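Local coordinates for protein kojibiose phosphorylase (Gut metagenome, PDB 6W0P) that is a phosphorylase of glycoside hydrolase family 65, whose members join an N-terminal beta-sandwich domain to a helical catalytic domain and a small C-terminal domain, at residues R43-E48 against Q54-Y59; L200-L205 against Q209-V214; S223-L226 against V231-N234. One frame throughout, in Å; residues are numbered along the deposited sequence.

Contact 1. Residues R43-E48 against Q54-Y59; sequences RAFFDE and QLIGTY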
ATOM      1  N   ARG A  43       0.089  24.111 -22.783  1.00 30.02           N
ATOM      2  CA  ARG A  43       1.270  24.676 -22.099  1.00 29.52           C
ATOM      3  C   ARG A  43       1.939  25.652 -23.062  1.00 29.84           C
ATOM      4  O   ARG A  43       1.771  25.499 -24.287  1.00 30.19           O
ATOM      5  CB  ARG A  43       2.227  23.553 -21.679  1.00 29.62           C
ATOM      6  CG  ARG A  43       1.774  22.781 -20.445  1.00 29.32           C
ATOM      7  CD  ARG A  43       2.667  21.587 -20.164  1.00 29.29           C
ATOM      8  NE  ARG A  43       3.994  22.012 -19.742  1.00 29.00           N
ATOM      9  CZ  ARG A  43       4.326  22.344 -18.505  1.00 28.94           C
ATOM     10  NH1 ARG A  43       3.439  22.327 -17.525  1.00 29.18           N
ATOM     11  NH2 ARG A  43       5.559  22.690 -18.234  1.00 29.36           N
ATOM     12  N   ALA A  44       2.739  26.566 -22.523  1.00 30.27           N
ATOM     13  CA  ALA A  44       3.434  27.621 -23.287  1.00 30.77           C
ATOM     14  C   ALA A  44       4.767  27.067 -23.794  1.00 32.40           C
ATOM     15  O   ALA A  44       5.789  27.801 -23.752  1.00 32.96           O
ATOM     16  CB  ALA A  44       3.626  28.844 -22.446  1.00 30.52           C
ATOM     17  N   PHE A  45       4.750  25.818 -24.266  1.00 32.28           N
ATOM     18  CA  PHE A  45       5.931  25.179 -24.868  1.00 33.33           C
ATOM     19  C   PHE A  45       6.229  25.969 -26.141  1.00 33.81           C
ATOM     20  O   PHE A  45       5.292  26.458 -26.768  1.00 34.02           O
ATOM     21  CB  PHE A  45       5.695  23.689 -25.111  1.00 33.57           C
ATOM     22  CG  PHE A  45       4.581  23.389 -26.079  1.00 33.56           C
ATOM     23  CD1 PHE A  45       4.814  23.391 -27.444  1.00 34.43           C
ATOM     24  CD2 PHE A  45       3.305  23.126 -25.622  1.00 33.18           C
ATOM     25  CE1 PHE A  45       3.784  23.126 -28.338  1.00 34.65           C
ATOM     26  CE2 PHE A  45       2.272  22.883 -26.512  1.00 33.70           C
ATOM     27  CZ  PHE A  45       2.512  22.876 -27.867  1.00 34.14           C
ATOM     28  N   PHE A  46       7.511  26.141 -26.428  1.00 34.36           N
ATOM     29  CA  PHE A  46       8.047  26.713 -27.684  1.00 35.00           C
ATOM     30  C   PHE A  46       7.458  25.972 -28.881  1.00 35.38           C
ATOM     31  O   PHE A  46       7.381  24.735 -28.865  1.00 36.02           O
ATOM     32  CB  PHE A  46       9.579  26.649 -27.693  1.00 34.88           C
ATOM     33  CG  PHE A  46      10.245  27.598 -26.731  1.00 33.80           C
ATOM     34  CD1 PHE A  46       9.500  28.469 -25.942  1.00 33.80           C
ATOM     35  CD2 PHE A  46      11.624  27.656 -26.645  1.00 33.38           C
ATOM     36  CE1 PHE A  46      10.120  29.368 -25.083  1.00 33.28           C
ATOM     37  CE2 PHE A  46      12.240  28.545 -25.778  1.00 33.84           C
ATOM     38  CZ  PHE A  46      11.490  29.407 -25.007  1.00 33.44           C
ATOM     39  N   ASP A  47       7.073  26.737 -29.898  1.00 36.09           N
ATOM     40  CA  ASP A  47       6.494  26.216 -31.163  1.00 36.50           C
ATOM     41  C   ASP A  47       7.597  25.456 -31.898  1.00 36.07           C
ATOM     42  O   ASP A  47       7.396  24.281 -32.180  1.00 36.95           O
ATOM     43  CB  ASP A  47       5.932  27.364 -31.992  1.00 36.70           C
ATOM     44  CG  ASP A  47       5.137  28.322 -31.128  1.00 37.42           C
ATOM     45  OD1 ASP A  47       3.910  28.160 -31.084  1.00 37.87           O
ATOM     46  OD2 ASP A  47       5.763  29.202 -30.480  1.00 37.91           O
ATOM     47  N   GLU A  48       8.726  26.113 -32.137  1.00 35.57           N
ATOM     48  CA  GLU A  48       9.888  25.553 -32.875  1.00 37.16           C
ATOM     49  C   GLU A  48      10.504  24.432 -32.044  1.00 36.89           C
ATOM     50  O   GLU A  48      10.167  24.338 -30.859  1.00 36.19           O
ATOM     51  CB  GLU A  48      10.927  26.638 -33.182  1.00 37.02           C
ATOM     52  CG  GLU A  48      11.699  27.148 -31.965  1.00 36.42           C
ATOM     53  CD  GLU A  48      10.991  28.170 -31.082  1.00 35.39           C
ATOM     54  OE1 GLU A  48       9.826  28.476 -31.363  1.00 35.77           O
ATOM     55  OE2 GLU A  48      11.603  28.647 -30.109  1.00 34.36           O
ATOM     56  N   GLN A  54      11.766  20.440 -21.441  1.00 37.97           N
ATOM     57  CA  GLN A  54      10.443  21.000 -21.786  1.00 36.17           C
ATOM     58  C   GLN A  54       9.424  19.915 -21.511  1.00 35.30           C
ATOM     59  O   GLN A  54       9.800  18.712 -21.513  1.00 35.79           O
ATOM     60  CB  GLN A  54      10.378  21.458 -23.248  1.00 36.09           C
ATOM     61  CG  GLN A  54      10.836  20.413 -24.263  1.00 36.33           C
ATOM     62  CD  GLN A  54      10.421  20.791 -25.670  1.00 36.40           C
ATOM     63  OE1 GLN A  54      10.075  21.944 -25.967  1.00 36.53           O
ATOM     64  NE2 GLN A  54      10.430  19.808 -26.544  1.00 35.18           N
ATOM     65  N   LEU A  55       8.197  20.340 -21.252  1.00 33.52           N
ATOM     66  CA  LEU A  55       7.019  19.462 -21.263  1.00 32.33           C
ATOM     67  C   LEU A  55       6.053  20.063 -22.277  1.00 32.03           C
ATOM     68  O   LEU A  55       5.372  21.039 -21.958  1.00 31.09           O
ATOM     69  CB  LEU A  55       6.405  19.363 -19.869  1.00 31.43           C
ATOM     70  CG  LEU A  55       5.199  18.424 -19.784  1.00 31.88           C
ATOM     71  CD1 LEU A  55       5.556  17.019 -20.257  1.00 31.81           C
ATOM     72  CD2 LEU A  55       4.639  18.366 -18.364  1.00 31.96           C
ATOM     73  N   ILE A  56       6.036  19.480 -23.468  1.00 32.51           N
ATOM     74  CA  ILE A  56       5.020  19.752 -24.522  1.00 32.92           C
ATOM     75  C   ILE A  56       3.707  19.115 -24.062  1.00 33.00           C
ATOM     76  O   ILE A  56       3.696  17.910 -23.690  1.00 34.28           O
ATOM     77  CB  ILE A  56       5.450  19.233 -25.901  1.00 32.41           C
ATOM     78  CG1 ILE A  56       6.710  19.950 -26.398  1.00 33.06           C
ATOM     79  CG2 ILE A  56       4.293  19.384 -26.864  1.00 32.77           C
ATOM     80  CD1 ILE A  56       7.265  19.412 -27.701  1.00 33.02           C
ATOM     81  N   GLY A  57       2.640  19.896 -24.096  1.00 31.90           N
ATOM     82  CA  GLY A  57       1.395  19.549 -23.391  1.00 31.78           C
ATOM     83  C   GLY A  57       0.225  20.250 -24.034  1.00 30.72           C
ATOM     84  O   GLY A  57       0.172  21.490 -23.929  1.00 30.40           O
ATOM     85  N   THR A  58      -0.586  19.475 -24.753  1.00 30.33           N
ATOM     86  CA  THR A  58      -1.871  19.881 -25.362  1.00 30.46           C
ATOM     87  C   THR A  58      -2.930  18.915 -24.834  1.00 30.27           C
ATOM     88  O   THR A  58      -2.748  17.703 -25.038  1.00 31.14           O
ATOM     89  CB  THR A  58      -1.804  19.882 -26.898  1.00 30.67           C
ATOM     90  OG1 THR A  58      -0.666  20.639 -27.323  1.00 30.30           O
ATOM     91  CG2 THR A  58      -3.067  20.438 -27.523  1.00 30.55           C
ATOM     92  N   TYR A  59      -3.972  19.404 -24.163  1.00 29.50           N
ATOM     93  CA  TYR A  59      -4.994  18.505 -23.584  1.00 29.74           C
ATOM     94  C   TYR A  59      -6.377  18.974 -23.971  1.00 29.94           C
ATOM     95  O   TYR A  59      -6.565  20.169 -24.170  1.00 30.17           O
ATOM     96  CB  TYR A  59      -4.834  18.434 -22.074  1.00 29.22           C
ATOM     97  CG  TYR A  59      -3.396  18.419 -21.627  1.00 29.00           C
ATOM     98  CD1 TYR A  59      -2.661  17.239 -21.626  1.00 28.99           C
ATOM     99  CD2 TYR A  59      -2.767  19.580 -21.208  1.00 28.50           C
ATOM    100  CE1 TYR A  59      -1.352  17.216 -21.180  1.00 28.85           C
ATOM    101  CE2 TYR A  59      -1.449  19.572 -20.773  1.00 28.40           C
ATOM    102  CZ  TYR A  59      -0.743  18.382 -20.757  1.00 28.21           C
ATOM    103  OH  TYR A  59       0.542  18.360 -20.319  1.00 27.57           O
TER
HETATM  104  O   HOH W   1       9.327  24.695 -24.402  1.00 30.46           O
HETATM  105  O   HOH W   2       9.257  22.719 -28.520  1.00 31.84           O
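R43 and F45 carry most of this contact, one on the backbone and side chain of L55, the other on I56. They follow strand 40-42 in the loop that returns to strand 58-60 of a small antiparallel sheet in the family 65 N-terminal domain, and illustrate how a loop can be ordered by a few side chains folded back on its own chain. Beyond the strand pairing of G41 with Y59, R43 N donates to G57 O at 2.9 Å. The arginine side chain then bends at its third torsion (chi3 68°), which brings NE to 2.8 Å from L55 O. This second bond is less straight, with 140° at the hydrogen, and NE comes in tilted from the carbonyl plane. The leucine also covers the group it binds, with CD2 3.9 Å above the plane of the R43 guanidinium, over its centre. The terminal nitrogens bond beyond the loop: NH1 bonds T340 O and S31 OG, while NH2 meets the carboxylate of E30 and C661 O. Both T340 and C661 fall in the range assigned to the central catalytic domain, so the buried guanidinium probably bridges two domains.

F45 has CG between its backbone N and carbonyl carbon, a rotamer that turns the ring onto the returning chain. I56 CG2 sits 3.8 Å from the ring centroid and just 1° off its normal, a nearly ideal CH-pi contact. At the ring's edge, G57 O lies 3.6 Å from CE2, and R143 adds a cation-pi partner. Farther along the loop water takes over from direct contact: one molecule accepts from F46 N at 3.1 Å and donates to Q54 OE1 at 3.3 Å.

Contact 2. Residues L200-L205 against Q209-V214; sequences LTVKTL and QTLTSV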
ATOM      1  N   LEU A 200      -5.582  15.352 -39.684  1.00 42.87           N
ATOM      2  CA  LEU A 200      -5.499  13.931 -39.268  1.00 42.60           C
ATOM      3  C   LEU A 200      -6.703  13.591 -38.393  1.00 42.13           C
ATOM      4  O   LEU A 200      -7.339  14.514 -37.852  1.00 43.72           O
ATOM      5  CB  LEU A 200      -4.179  13.658 -38.542  1.00 42.08           C
ATOM      6  CG  LEU A 200      -3.791  14.607 -37.411  1.00 41.75           C
ATOM      7  CD1 LEU A 200      -4.590  14.310 -36.147  1.00 41.34           C
ATOM      8  CD2 LEU A 200      -2.282  14.504 -37.138  1.00 42.08           C
ATOM      9  N   THR A 201      -7.017  12.309 -38.318  1.00 41.72           N
ATOM     10  CA  THR A 201      -8.011  11.721 -37.401  1.00 42.70           C
ATOM     11  C   THR A 201      -7.308  10.593 -36.658  1.00 43.98           C
ATOM     12  O   THR A 201      -6.674   9.739 -37.335  1.00 45.41           O
ATOM     13  CB  THR A 201      -9.249  11.198 -38.132  1.00 43.16           C
ATOM     14  OG1 THR A 201      -9.891  12.311 -38.755  1.00 44.04           O
ATOM     15  CG2 THR A 201     -10.214  10.502 -37.196  1.00 43.04           C
ATOM     16  N   VAL A 202      -7.391  10.605 -35.330  1.00 42.72           N
ATOM     17  CA  VAL A 202      -6.700   9.615 -34.466  1.00 41.90           C
ATOM     18  C   VAL A 202      -7.725   9.056 -33.487  1.00 41.83           C
ATOM     19  O   VAL A 202      -8.806   9.662 -33.334  1.00 42.40           O
ATOM     20  CB  VAL A 202      -5.490  10.234 -33.744  1.00 41.71           C
ATOM     21  CG1 VAL A 202      -4.329  10.445 -34.691  1.00 41.99           C
ATOM     22  CG2 VAL A 202      -5.844  11.539 -33.043  1.00 41.88           C
ATOM     23  N   LYS A 203      -7.382   7.939 -32.863  1.00 41.40           N
ATOM     24  CA  LYS A 203      -8.231   7.263 -31.871  1.00 41.77           C
ATOM     25  C   LYS A 203      -7.348   6.841 -30.698  1.00 40.31           C
ATOM     26  O   LYS A 203      -6.175   6.498 -30.940  1.00 38.27           O
ATOM     27  CB  LYS A 203      -8.934   6.071 -32.521  1.00 43.80           C
ATOM     28  CG  LYS A 203      -9.998   5.412 -31.657  1.00 45.74           C
ATOM     29  CD  LYS A 203     -10.749   4.322 -32.401  1.00 48.34           C
ATOM     30  CE  LYS A 203     -11.728   3.574 -31.519  1.00 49.39           C
ATOM     31  NZ  LYS A 203     -12.756   2.864 -32.324  1.00 51.44           N
ATOM     32  N   THR A 204      -7.906   6.889 -29.486  1.00 40.07           N
ATOM     33  CA  THR A 204      -7.226   6.487 -28.230  1.00 40.13           C
ATOM     34  C   THR A 204      -7.092   4.967 -28.221  1.00 41.07           C
ATOM     35  O   THR A 204      -7.925   4.315 -28.873  1.00 41.01           O
ATOM     36  CB  THR A 204      -7.997   6.973 -27.005  1.00 39.74           C
ATOM     37  OG1 THR A 204      -9.316   6.427 -27.068  1.00 40.06           O
ATOM     38  CG2 THR A 204      -8.065   8.484 -26.935  1.00 39.71           C
ATOM     39  N   LEU A 205      -6.118   4.458 -27.463  1.00 41.33           N
ATOM     40  CA  LEU A 205      -5.741   3.024 -27.392  1.00 42.95           C
ATOM     41  C   LEU A 205      -6.972   2.185 -27.040  1.00 44.25           C
ATOM     42  O   LEU A 205      -7.190   1.176 -27.710  1.00 43.19           O
ATOM     43  CB  LEU A 205      -4.665   2.825 -26.319  1.00 43.13           C
ATOM     44  CG  LEU A 205      -3.382   3.655 -26.450  1.00 43.51           C
ATOM     45  CD1 LEU A 205      -2.314   3.162 -25.479  1.00 42.70           C
ATOM     46  CD2 LEU A 205      -2.838   3.615 -27.872  1.00 44.38           C
ATOM     47  N   GLN A 209     -12.126   6.883 -27.932  1.00 43.84           N
ATOM     48  CA  GLN A 209     -12.209   8.345 -28.167  1.00 41.68           C
ATOM     49  C   GLN A 209     -11.428   8.689 -29.430  1.00 40.39           C
ATOM     50  O   GLN A 209     -10.331   8.119 -29.636  1.00 41.05           O
ATOM     51  CB  GLN A 209     -11.700   9.118 -26.961  1.00 39.98           C
ATOM     52  CG  GLN A 209     -12.541   8.869 -25.722  1.00 39.74           C
ATOM     53  CD  GLN A 209     -12.032   9.709 -24.579  1.00 39.46           C
ATOM     54  OE1 GLN A 209     -10.817   9.822 -24.374  1.00 37.83           O
ATOM     55  NE2 GLN A 209     -12.963  10.317 -23.850  1.00 38.30           N
ATOM     56  N   THR A 210     -11.987   9.602 -30.212  1.00 39.10           N
ATOM     57  CA  THR A 210     -11.441  10.056 -31.508  1.00 39.89           C
ATOM     58  C   THR A 210     -11.309  11.580 -31.509  1.00 39.47           C
ATOM     59  O   THR A 210     -12.068  12.262 -30.775  1.00 38.27           O
ATOM     60  CB  THR A 210     -12.320   9.591 -32.677  1.00 40.54           C
ATOM     61  OG1 THR A 210     -13.547  10.327 -32.631  1.00 40.35           O
ATOM     62  CG2 THR A 210     -12.572   8.098 -32.647  1.00 40.85           C
ATOM     63  N   LEU A 211     -10.382  12.065 -32.329  1.00 39.08           N
ATOM     64  CA  LEU A 211     -10.105  13.498 -32.520  1.00 39.28           C
ATOM     65  C   LEU A 211      -9.756  13.730 -33.994  1.00 39.33           C
ATOM     66  O   LEU A 211      -8.978  12.932 -34.543  1.00 39.38           O
ATOM     67  CB  LEU A 211      -8.939  13.836 -31.590  1.00 39.29           C
ATOM     68  CG  LEU A 211      -8.372  15.241 -31.722  1.00 39.43           C
ATOM     69  CD1 LEU A 211      -7.771  15.687 -30.395  1.00 40.08           C
ATOM     70  CD2 LEU A 211      -7.336  15.314 -32.835  1.00 39.87           C
ATOM     71  N   THR A 212     -10.278  14.799 -34.592  1.00 39.18           N
ATOM     72  CA  THR A 212      -9.840  15.297 -35.921  1.00 40.07           C
ATOM     73  C   THR A 212      -9.223  16.676 -35.727  1.00 40.11           C
ATOM     74  O   THR A 212      -9.898  17.551 -35.150  1.00 40.36           O
ATOM     75  CB  THR A 212     -10.979  15.324 -36.949  1.00 40.29           C
ATOM     76  OG1 THR A 212     -11.342  13.972 -37.201  1.00 41.14           O
ATOM     77  CG2 THR A 212     -10.581  15.968 -38.258  1.00 40.74           C
ATOM     78  N   SER A 213      -7.968  16.820 -36.140  1.00 40.40           N
ATOM     79  CA  SER A 213      -7.219  18.094 -36.137  1.00 39.63           C
ATOM     80  C   SER A 213      -6.994  18.527 -37.577  1.00 39.93           C
ATOM     81  O   SER A 213      -6.379  17.735 -38.332  1.00 40.18           O
ATOM     82  CB  SER A 213      -5.912  17.965 -35.416  1.00 39.51           C
ATOM     83  OG  SER A 213      -5.292  19.241 -35.341  1.00 39.43           O
ATOM     84  N   VAL A 214      -7.479  19.722 -37.927  1.00 39.56           N
ATOM     85  CA  VAL A 214      -7.336  20.285 -39.299  1.00 41.06           C
ATOM     86  C   VAL A 214      -6.736  21.692 -39.218  1.00 40.91           C
ATOM     87  O   VAL A 214      -7.123  22.468 -38.322  1.00 40.52           O
ATOM     88  CB  VAL A 214      -8.683  20.286 -40.043  1.00 41.39           C
ATOM     89  CG1 VAL A 214      -9.153  18.864 -40.340  1.00 42.12           C
ATOM     90  CG2 VAL A 214      -9.746  21.060 -39.282  1.00 41.43           C
TER
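T201 and T212 face each other across this antiparallel hairpin with their hydroxyl oxygens 2.7 Å apart, OG1 to OG1, close enough for a hydrogen bond that a competing acceptor leaves unsettled. Matching chi1 values (-63° and -67°) put both hydroxyls opposite their carbonyl carbons and turn them toward each other, at one of the two close-spaced, non-hydrogen-bonded pairs. On either side of it the backbone bonds come in couples. L200 with S213 and V202 with L211 each exchange two; V202 N to L211 O is 2.9 Å. The turn end is shut by T204: its N reaches Q209 O at 2.7 Å, and its OG1, which also bonds T207 OG1, takes the N-H of Q209 at 3.0 Å. Q209 itself is buried, its amide fixed by G62, Y64 and K257.

Apolar contact is looser. V202 CG2 and L211 CD2 lie side by side at 4.1 Å, and S213 CB is 4.0 Å from L200 CD1. The solvent side is at K203, partly exposed: its CG meets T210 CG2 at 3.8 Å before the extended chain leads the ammonium away.

The hairpin lies inside a large antiparallel sheet, strand 186-194 bonding along one margin and strand 245-256 along the other. Helix 263-277 covers the threonine face, where Q266 offers NE2 to T210 OG1 and OE1 to T212 OG1, while V214 packs on A270, L271 and L274.

Contact 3. Residues S223-L226 against V231-N234; sequences SYQL and VILN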
ATOM      1  N   SER A 223       4.964  22.607 -50.571  1.00 49.32           N
ATOM      2  CA  SER A 223       4.676  21.151 -50.551  1.00 50.27           C
ATOM      3  C   SER A 223       4.075  20.762 -49.205  1.00 49.96           C
ATOM      4  O   SER A 223       4.107  21.601 -48.294  1.00 49.47           O
ATOM      5  CB  SER A 223       5.919  20.338 -50.846  1.00 50.22           C
ATOM      6  OG  SER A 223       6.921  20.588 -49.882  1.00 49.46           O
ATOM      7  N   TYR A 224       3.584  19.526 -49.103  1.00 51.12           N
ATOM      8  CA  TYR A 224       2.962  18.951 -47.885  1.00 52.24           C
ATOM      9  C   TYR A 224       3.377  17.487 -47.712  1.00 51.63           C
ATOM     10  O   TYR A 224       3.783  16.864 -48.695  1.00 50.86           O
ATOM     11  CB  TYR A 224       1.445  19.115 -47.966  1.00 54.02           C
ATOM     12  CG  TYR A 224       0.725  18.289 -49.004  1.00 56.86           C
ATOM     13  CD1 TYR A 224       0.553  18.740 -50.307  1.00 57.68           C
ATOM     14  CD2 TYR A 224       0.149  17.071 -48.665  1.00 58.38           C
ATOM     15  CE1 TYR A 224      -0.154  17.996 -51.242  1.00 59.51           C
ATOM     16  CE2 TYR A 224      -0.558  16.315 -49.586  1.00 59.15           C
ATOM     17  CZ  TYR A 224      -0.714  16.777 -50.882  1.00 60.98           C
ATOM     18  OH  TYR A 224      -1.409  16.016 -51.785  1.00 61.26           O
ATOM     19  N   GLN A 225       3.265  16.954 -46.495  1.00 51.15           N
ATOM     20  CA  GLN A 225       3.493  15.512 -46.208  1.00 52.35           C
ATOM     21  C   GLN A 225       2.332  14.965 -45.376  1.00 51.80           C
ATOM     22  O   GLN A 225       1.880  15.656 -44.452  1.00 52.51           O
ATOM     23  CB  GLN A 225       4.817  15.276 -45.478  1.00 53.95           C
ATOM     24  CG  GLN A 225       6.016  15.974 -46.112  1.00 56.53           C
ATOM     25  CD  GLN A 225       7.202  16.047 -45.174  1.00 59.19           C
ATOM     26  OE1 GLN A 225       7.694  15.028 -44.670  1.00 57.35           O
ATOM     27  NE2 GLN A 225       7.640  17.275 -44.902  1.00 60.62           N
ATOM     28  N   LEU A 226       1.890  13.749 -45.681  1.00 52.35           N
ATOM     29  CA  LEU A 226       0.951  12.959 -44.849  1.00 51.98           C
ATOM     30  C   LEU A 226       1.692  11.724 -44.323  1.00 52.94           C
ATOM     31  O   LEU A 226       1.782  10.713 -45.050  1.00 53.78           O
ATOM     32  CB  LEU A 226      -0.275  12.578 -45.684  1.00 51.83           C
ATOM     33  CG  LEU A 226      -1.017  13.726 -46.367  1.00 51.64           C
ATOM     34  CD1 LEU A 226      -2.136  13.171 -47.248  1.00 51.49           C
ATOM     35  CD2 LEU A 226      -1.576  14.725 -45.355  1.00 50.61           C
ATOM     36  N   VAL A 231       0.852  15.570 -40.058  1.00 43.29           N
ATOM     37  CA  VAL A 231       0.820  16.244 -41.382  1.00 42.90           C
ATOM     38  C   VAL A 231       1.668  17.511 -41.297  1.00 41.57           C
ATOM     39  O   VAL A 231       1.796  18.072 -40.215  1.00 40.57           O
ATOM     40  CB  VAL A 231      -0.622  16.497 -41.847  1.00 43.51           C
ATOM     41  CG1 VAL A 231      -1.342  15.169 -42.016  1.00 43.87           C
ATOM     42  CG2 VAL A 231      -1.378  17.429 -40.908  1.00 43.22           C
ATOM     43  N   ILE A 232       2.281  17.888 -42.412  1.00 42.05           N
ATOM     44  CA  ILE A 232       3.239  19.025 -42.498  1.00 41.93           C
ATOM     45  C   ILE A 232       2.865  19.859 -43.724  1.00 42.26           C
ATOM     46  O   ILE A 232       2.564  19.270 -44.776  1.00 44.71           O
ATOM     47  CB  ILE A 232       4.697  18.523 -42.532  1.00 41.63           C
ATOM     48  CG1 ILE A 232       4.980  17.532 -41.402  1.00 41.48           C
ATOM     49  CG2 ILE A 232       5.679  19.684 -42.513  1.00 41.56           C
ATOM     50  CD1 ILE A 232       6.377  16.938 -41.447  1.00 42.26           C
ATOM     51  N   LEU A 233       2.831  21.173 -43.556  1.00 40.83           N
ATOM     52  CA  LEU A 233       2.844  22.151 -44.656  1.00 42.04           C
ATOM     53  C   LEU A 233       4.255  22.761 -44.712  1.00 43.07           C
ATOM     54  O   LEU A 233       4.735  23.235 -43.666  1.00 40.08           O
ATOM     55  CB  LEU A 233       1.749  23.188 -44.377  1.00 42.30           C
ATOM     56  CG  LEU A 233       0.303  22.720 -44.570  1.00 42.13           C
ATOM     57  CD1 LEU A 233      -0.681  23.697 -43.935  1.00 42.57           C
ATOM     58  CD2 LEU A 233      -0.031  22.550 -46.041  1.00 42.52           C
ATOM     59  N   ASN A 234       4.910  22.706 -45.886  1.00 45.44           N
ATOM     60  CA  ASN A 234       6.273  23.263 -46.142  1.00 46.93           C
ATOM     61  C   ASN A 234       6.140  24.637 -46.802  1.00 45.60           C
ATOM     62  O   ASN A 234       5.398  24.744 -47.800  1.00 44.50           O
ATOM     63  CB  ASN A 234       7.124  22.360 -47.047  1.00 49.67           C
ATOM     64  CG  ASN A 234       7.444  21.028 -46.407  1.00 52.92           C
ATOM     65  OD1 ASN A 234       7.840  20.968 -45.240  1.00 55.53           O
ATOM     66  ND2 ASN A 234       7.288  19.952 -47.166  1.00 56.76           N
TER
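S223 holds N234 twice, once by backbone and once by side chain. N234 N donates to S223 O at 2.8 Å, and N234 ND2 reaches S223 OG at the same 2.8 Å, with the hydroxyl oxygen close to the amide plane. The serine oxygen can receive this bond because OG stands between its own backbone N and carbonyl carbon (chi1 60°). The bond from ND2 to OG helps set the rotation of the buried asparagine amide. Next along the strands, Q225 and I232 form a backbone couple, Q225 N to I232 O at 3.0 Å and I232 N to Q225 O at 3.1 Å.

Their side chains run alongside each other, pointing the same way, so that I232 CD1 lies 3.7 Å from Q225 NE2. The glutamine amide lies against the isoleucine tip and probably helps cover it, its plane turned 34° from that of N234.

The reverse face is apolar. L226 CD2 presses on V231 CG1 at 3.4 Å, tighter than usual for two carbons, and Y224 CB rests 4.2 Å from L233 CD2. The exposed phenol ring of Y224 leads away from the partner strand and has K193 as a cation-pi partner.

All four residues of this face meet I198 of strand 197-204, and L233 also touches M215 and T217. A hairpin at the margin of one sheet, mostly polar on the face of S223, Q225 and N234 and apolar toward a second sheet, is characteristic of a beta-sandwich, here the N-terminal domain of family 65.

How the contacts relate
The three contacts show one domain knitting itself together at different depths. Contacts 2 and 3 are both antiparallel hairpins, but in separate sheets of the sandwich. Their centres are about 18 Å apart and their nearest atoms about 4 Å, and strand 197-204 serves both, pairing within contact 2 and packing against contact 3. Contact 2 is largely buried between strands and a helix, with hydroxyls satisfied inside; contact 3 is an edge, with one tyrosine exposed. Contact 1, buried too, is not a hairpin of regular strands: irregular backbone is held there by an arginine, a ring and water. It lies nearest the chain's centre, whereas contact 3 is farthest out.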